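Local structure of putative baseplate protein (Unidentified phage, 2FSD) at residues Ser43-Thr48 with Pro68-Ala73; Asn75-Val80 with Gly117-Asn122. The protein probably recognises receptors on the surface of Lactococcus lactis through its head domain, as the receptor-binding protein of a lactococcal phage. All coordinates share one frame; numbering follows the deposited sequence.

Interaction 1 (Ser43-Thr48 with Pro68-Ala73); sequences SGVGST and PVPNVA
Val45 has chi1 at 173°, which sets CG1 anti to the backbone N and CG2 beside it; the two methyls therefore serve different neighbours. CG1 lies 3.6 Å from Pro68 O, whereas CG2 faces the ring of Pro70 and approaches Pro70 CD at 4.2 Å, a loose apolar touch. Thr48 differs: its chi1 of 65° puts OG1 between the backbone N and the carbonyl carbon, and from there OG1 approaches the ring of Pro68, 3.1 Å from Pro68 CG. The side chains of Thr48 and Pro68 cross at about a right angle, and Pro68 CD also rests 3.2 Å from Thr48 O.

The one hydrogen bond across the contact is made by backbone alone. Gly46 N donates to Pro68 O over 2.9 Å, nearly straight at 163°, with the donor somewhat off the carbonyl plane. The same oxygen thus accepts the glycine N-H and borders the Val45 methyl. The bare CA of Gly46 leaves room for the Pro68 ring, whose CG stands 4.0 Å from Gly46 CA, where a CB would collide with it. Farther along, the carbonyl of Gly44 borders the second proline ring, Gly44 O lying 3.8 Å from Pro70 CG; the positive phi of Gly44 is itself one that favours glycine.

The segments run roughly antiparallel, but a single bond and 270 Å² of buried surface do not amount to a ladder. Arg41 secures the threonine end through a hydrogen bond from NH1 to Thr48 O. The geometry is that of two surface loops pinned together by one backbone bond and two proline rings: the connection between strands 34-41 and 50-56 lies against the exit of strand 59-68 in the antiparallel beta-barrel of the receptor-binding head domain.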
loop_
_atom_site.group_PDB
_atom_site.type_symbol
_atom_site.label_atom_id
_atom_site.label_comp_id
_atom_site.label_asym_id
_atom_site.label_seq_id
_atom_site.Cartn_x
_atom_site.Cartn_y
_atom_site.Cartn_z
ATOM N N SER A 43 -8.062 -10.995 17.774
ATOM C CA SER A 43 -9.097 -10.540 18.694
ATOM C C SER A 43 -9.476 -9.064 18.462
ATOM O O SER A 43 -8.659 -8.244 18.027
ATOM C CB SER A 43 -8.685 -10.771 20.152
ATOM O OG SER A 43 -7.301 -10.611 20.353
ATOM N N GLY A 44 -10.741 -8.753 18.719
ATOM C CA GLY A 44 -11.246 -7.396 18.574
ATOM C C GLY A 44 -11.610 -7.031 17.149
ATOM O O GLY A 44 -12.241 -5.996 16.904
ATOM N N VAL A 45 -11.220 -7.880 16.204
ATOM C CA VAL A 45 -11.445 -7.606 14.794
ATOM C C VAL A 45 -12.846 -8.074 14.478
ATOM O O VAL A 45 -13.258 -9.150 14.925
ATOM C CB VAL A 45 -10.409 -8.335 13.912
ATOM C CG1 VAL A 45 -10.747 -8.184 12.416
ATOM C CG2 VAL A 45 -9.019 -7.802 14.222
ATOM N N GLY A 46 -13.576 -7.268 13.717
ATOM C CA GLY A 46 -14.947 -7.607 13.342
ATOM C C GLY A 46 -15.050 -8.805 12.410
ATOM O O GLY A 46 -14.056 -9.249 11.833
ATOM N N SER A 47 -16.274 -9.306 12.257
ATOM C CA SER A 47 -16.568 -10.497 11.455
ATOM C C SER A 47 -17.003 -10.177 10.011
ATOM O O SER A 47 -16.977 -11.053 9.135
ATOM C CB SER A 47 -17.662 -11.299 12.147
ATOM O OG SER A 47 -18.775 -10.459 12.394
ATOM N N THR A 48 -17.417 -8.938 9.762
ATOM C CA THR A 48 -17.912 -8.544 8.438
ATOM C C THR A 48 -16.731 -8.196 7.520
ATOM O O THR A 48 -15.588 -8.076 7.974
ATOM C CB THR A 48 -18.897 -7.345 8.513
ATOM O OG1 THR A 48 -18.223 -6.164 8.986
ATOM C CG2 THR A 48 -20.073 -7.672 9.437
ATOM N N PRO A 68 -13.713 -4.438 9.721
ATOM C CA PRO A 68 -13.797 -3.627 10.929
ATOM C C PRO A 68 -12.618 -3.892 11.866
ATOM O O PRO A 68 -12.422 -5.026 12.288
ATOM C CB PRO A 68 -15.120 -4.085 11.571
ATOM C CG PRO A 68 -15.814 -4.950 10.539
ATOM C CD PRO A 68 -14.728 -5.508 9.714
ATOM N N VAL A 69 -11.843 -2.851 12.181
ATOM C CA VAL A 69 -10.708 -2.975 13.114
ATOM C C VAL A 69 -10.876 -2.174 14.432
ATOM O O VAL A 69 -11.685 -1.246 14.511
ATOM C CB VAL A 69 -9.360 -2.600 12.420
ATOM C CG1 VAL A 69 -8.991 -3.677 11.366
ATOM C CG2 VAL A 69 -9.414 -1.183 11.771
ATOM N N PRO A 70 -10.134 -2.567 15.492
ATOM C CA PRO A 70 -10.074 -1.771 16.733
ATOM C C PRO A 70 -9.523 -0.343 16.547
ATOM O O PRO A 70 -8.726 -0.077 15.615
ATOM C CB PRO A 70 -9.124 -2.567 17.624
ATOM C CG PRO A 70 -9.072 -3.950 17.042
ATOM C CD PRO A 70 -9.363 -3.824 15.592
ATOM N N ASN A 71 -9.959 0.559 17.429
ATOM C CA ASN A 71 -9.368 1.888 17.536
ATOM C C ASN A 71 -7.851 1.803 17.544
ATOM O O ASN A 71 -7.273 1.002 18.273
ATOM C CB ASN A 71 -9.788 2.557 18.843
ATOM C CG ASN A 71 -11.282 2.659 18.996
ATOM O OD1 ASN A 71 -12.016 2.657 18.022
ATOM N ND2 ASN A 71 -11.739 2.752 20.236
ATOM N N VAL A 72 -7.215 2.640 16.736
ATOM C CA VAL A 72 -5.760 2.685 16.641
ATOM C C VAL A 72 -5.315 4.108 16.902
ATOM O O VAL A 72 -5.739 5.029 16.204
ATOM C CB VAL A 72 -5.241 2.291 15.211
ATOM C CG1 VAL A 72 -3.768 1.891 15.267
ATOM C CG2 VAL A 72 -6.081 1.192 14.586
ATOM N N ALA A 73 -4.440 4.274 17.893
ATOM C CA ALA A 73 -3.847 5.570 18.206
ATOM C C ALA A 73 -2.780 5.905 17.182
ATOM O O ALA A 73 -2.246 5.005 16.543
ATOM C CB ALA A 73 -3.227 5.564 19.634
#

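Interaction 2 (Asn75-Val80 with Gly117-Asn122); sequences NFIVPV and GIAVGN
Val80 overlaps Val120 through one methyl, CG2, which sits 3.6 Å from Val120 CG1. Two torsions produce the meeting: Val80 keeps CG2 beside its backbone N, while chi1 of 62° turns Val120 CG1 between N and the carbonyl carbon, where it meets Val80 CG2. Val80 CB also packs on Ile118 CG2. On the opposite face Ile77 CG2 touches Ala119 CB at 3.7 Å.

Backbone bonds fix the antiparallel register. Val78 and Val120 form a hydrogen-bonded pair, with Val78 N to Val120 O at 3.0 Å and Val120 N to Val78 O at 2.8 Å, both nearly straight. Val80 N reaches Ile118 O at 3.0 Å with a more bent angle, 148°. Between these bonds Pro79, which has no N-H to give, occupies a non-hydrogen-bonded position facing Ala119. Beyond the strand, Asn75 N donates to Asn122 O at 2.9 Å, and a water donates to Phe76 O and accepts a weak bond from Asn122 N. The amide of Asn122 turns to loop atoms, ND2 to Thr126 O and OD1 to Asn124 N.

Strand 117-121 lies between strands 77-82 and 105-114 in the barrel; Ile118 and Val120 meet Phe135 and Ile133 of strand 132-140, while Val80 and Ile118 reach Ile67 and Val62 of strand 59-68.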
loop_
_atom_site.group_PDB
_atom_site.type_symbol
_atom_site.label_atom_id
_atom_site.label_comp_id
_atom_site.label_asym_id
_atom_site.label_seq_id
_atom_site.Cartn_x
_atom_site.Cartn_y
_atom_site.Cartn_z
ATOM N N ASN A 75 0.494 6.272 15.375
ATOM C CA ASN A 75 1.767 5.532 15.497
ATOM C C ASN A 75 1.693 4.172 16.200
ATOM O O ASN A 75 2.711 3.494 16.329
ATOM C CB ASN A 75 2.866 6.388 16.166
ATOM C CG ASN A 75 3.895 6.894 15.175
ATOM O OD1 ASN A 75 4.726 6.126 14.672
ATOM N ND2 ASN A 75 3.857 8.201 14.901
ATOM N N PHE A 76 0.514 3.773 16.668
ATOM C CA PHE A 76 0.357 2.442 17.251
ATOM C C PHE A 76 -0.158 1.436 16.212
ATOM O O PHE A 76 -0.634 1.820 15.137
ATOM C CB PHE A 76 -0.543 2.494 18.478
ATOM C CG PHE A 76 0.175 2.870 19.749
ATOM C CD1 PHE A 76 0.559 4.183 19.983
ATOM C CD2 PHE A 76 0.449 1.915 20.717
ATOM C CE1 PHE A 76 1.224 4.544 21.170
ATOM C CE2 PHE A 76 1.098 2.252 21.912
ATOM C CZ PHE A 76 1.486 3.574 22.139
ATOM N N ILE A 77 -0.031 0.150 16.533
ATOM C CA ILE A 77 -0.363 -0.926 15.599
ATOM C C ILE A 77 -1.364 -1.912 16.222
ATOM O O ILE A 77 -1.247 -2.316 17.386
ATOM C CB ILE A 77 0.913 -1.637 15.066
ATOM C CG1 ILE A 77 1.832 -0.626 14.350
ATOM C CG2 ILE A 77 0.544 -2.723 14.050
ATOM C CD1 ILE A 77 3.316 -0.953 14.398
ATOM N N VAL A 78 -2.372 -2.264 15.433
ATOM C CA VAL A 78 -3.412 -3.181 15.846
ATOM C C VAL A 78 -3.365 -4.421 14.937
ATOM O O VAL A 78 -3.407 -4.283 13.704
ATOM C CB VAL A 78 -4.772 -2.479 15.757
ATOM C CG1 VAL A 78 -5.885 -3.460 15.740
ATOM C CG2 VAL A 78 -4.935 -1.499 16.939
ATOM N N PRO A 79 -3.262 -5.633 15.536
ATOM C CA PRO A 79 -3.365 -6.875 14.749
ATOM C C PRO A 79 -4.708 -7.053 14.068
ATOM O O PRO A 79 -5.751 -6.676 14.624
ATOM C CB PRO A 79 -3.136 -7.984 15.784
ATOM C CG PRO A 79 -2.485 -7.322 16.942
ATOM C CD PRO A 79 -3.005 -5.920 16.962
ATOM N N VAL A 80 -4.680 -7.601 12.854
ATOM C CA VAL A 80 -5.901 -7.784 12.057
ATOM C C VAL A 80 -6.130 -9.264 11.754
ATOM O O VAL A 80 -7.171 -9.818 12.118
ATOM C CB VAL A 80 -5.850 -6.968 10.738
ATOM C CG1 VAL A 80 -7.205 -7.031 10.001
ATOM C CG2 VAL A 80 -5.463 -5.522 11.031
ATOM N N GLY A 117 1.476 -11.964 9.857
ATOM C CA GLY A 117 0.130 -11.698 9.384
ATOM C C GLY A 117 -0.042 -10.298 8.842
ATOM O O GLY A 117 0.884 -9.728 8.257
ATOM N N ILE A 118 -1.255 -9.777 9.011
ATOM C CA ILE A 118 -1.624 -8.423 8.626
ATOM C C ILE A 118 -1.947 -7.656 9.900
ATOM O O ILE A 118 -2.595 -8.173 10.800
ATOM C CB ILE A 118 -2.869 -8.402 7.672
ATOM C CG1 ILE A 118 -2.572 -9.127 6.344
ATOM C CG2 ILE A 118 -3.352 -6.954 7.408
ATOM C CD1 ILE A 118 -1.603 -8.415 5.436
ATOM N N ALA A 119 -1.454 -6.431 9.980
ATOM C CA ALA A 119 -1.735 -5.540 11.097
ATOM C C ALA A 119 -1.895 -4.127 10.535
ATOM O O ALA A 119 -1.423 -3.830 9.433
ATOM C CB ALA A 119 -0.615 -5.609 12.132
ATOM N N VAL A 120 -2.578 -3.262 11.269
ATOM C CA VAL A 120 -2.908 -1.945 10.730
ATOM C C VAL A 120 -2.359 -0.809 11.603
ATOM O O VAL A 120 -2.452 -0.852 12.818
ATOM C CB VAL A 120 -4.440 -1.833 10.415
ATOM C CG1 VAL A 120 -5.297 -1.997 11.668
ATOM C CG2 VAL A 120 -4.750 -0.535 9.686
ATOM N N GLY A 121 -1.759 0.187 10.946
ATOM C CA GLY A 121 -1.167 1.343 11.613
ATOM C C GLY A 121 -1.863 2.643 11.264
ATOM O O GLY A 121 -2.553 2.733 10.249
ATOM N N ASN A 122 -1.691 3.639 12.133
ATOM C CA ASN A 122 -2.315 4.947 11.977
ATOM C C ASN A 122 -1.283 6.058 11.755
ATOM O O ASN A 122 -0.645 6.515 12.719
ATOM C CB ASN A 122 -3.157 5.295 13.202
ATOM C CG ASN A 122 -3.902 6.585 13.032
ATOM O OD1 ASN A 122 -3.788 7.240 11.997
ATOM N ND2 ASN A 122 -4.677 6.965 14.043
HETATM O O HOH W 1 1.274 3.078 13.067
#

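In the fold
Interaction 1 is a surface contact in which none of the touching residues is buried; interaction 2 is partly buried, joining two neighbouring strands of the barrel. The chemistry follows: 43-48 and 68-73 share one backbone hydrogen bond and contacts of two proline rings, whereas 75-80 and 117-122 share four backbone bonds and a valine cluster, burying 397 against 270 Å². Their centres lie about 10 Å apart, and the two contacts touch. Pro70 CG packs 3.5 Å from Val78 CG1, Val45 CG2 lies 3.5 Å from Val80 O, and Asn122 ND2 hydrogen-bonds to Val72 O. The chain from 68-73 continues through the loop into strand 77-82, so interaction 1 lies just before interaction 2 along the chain.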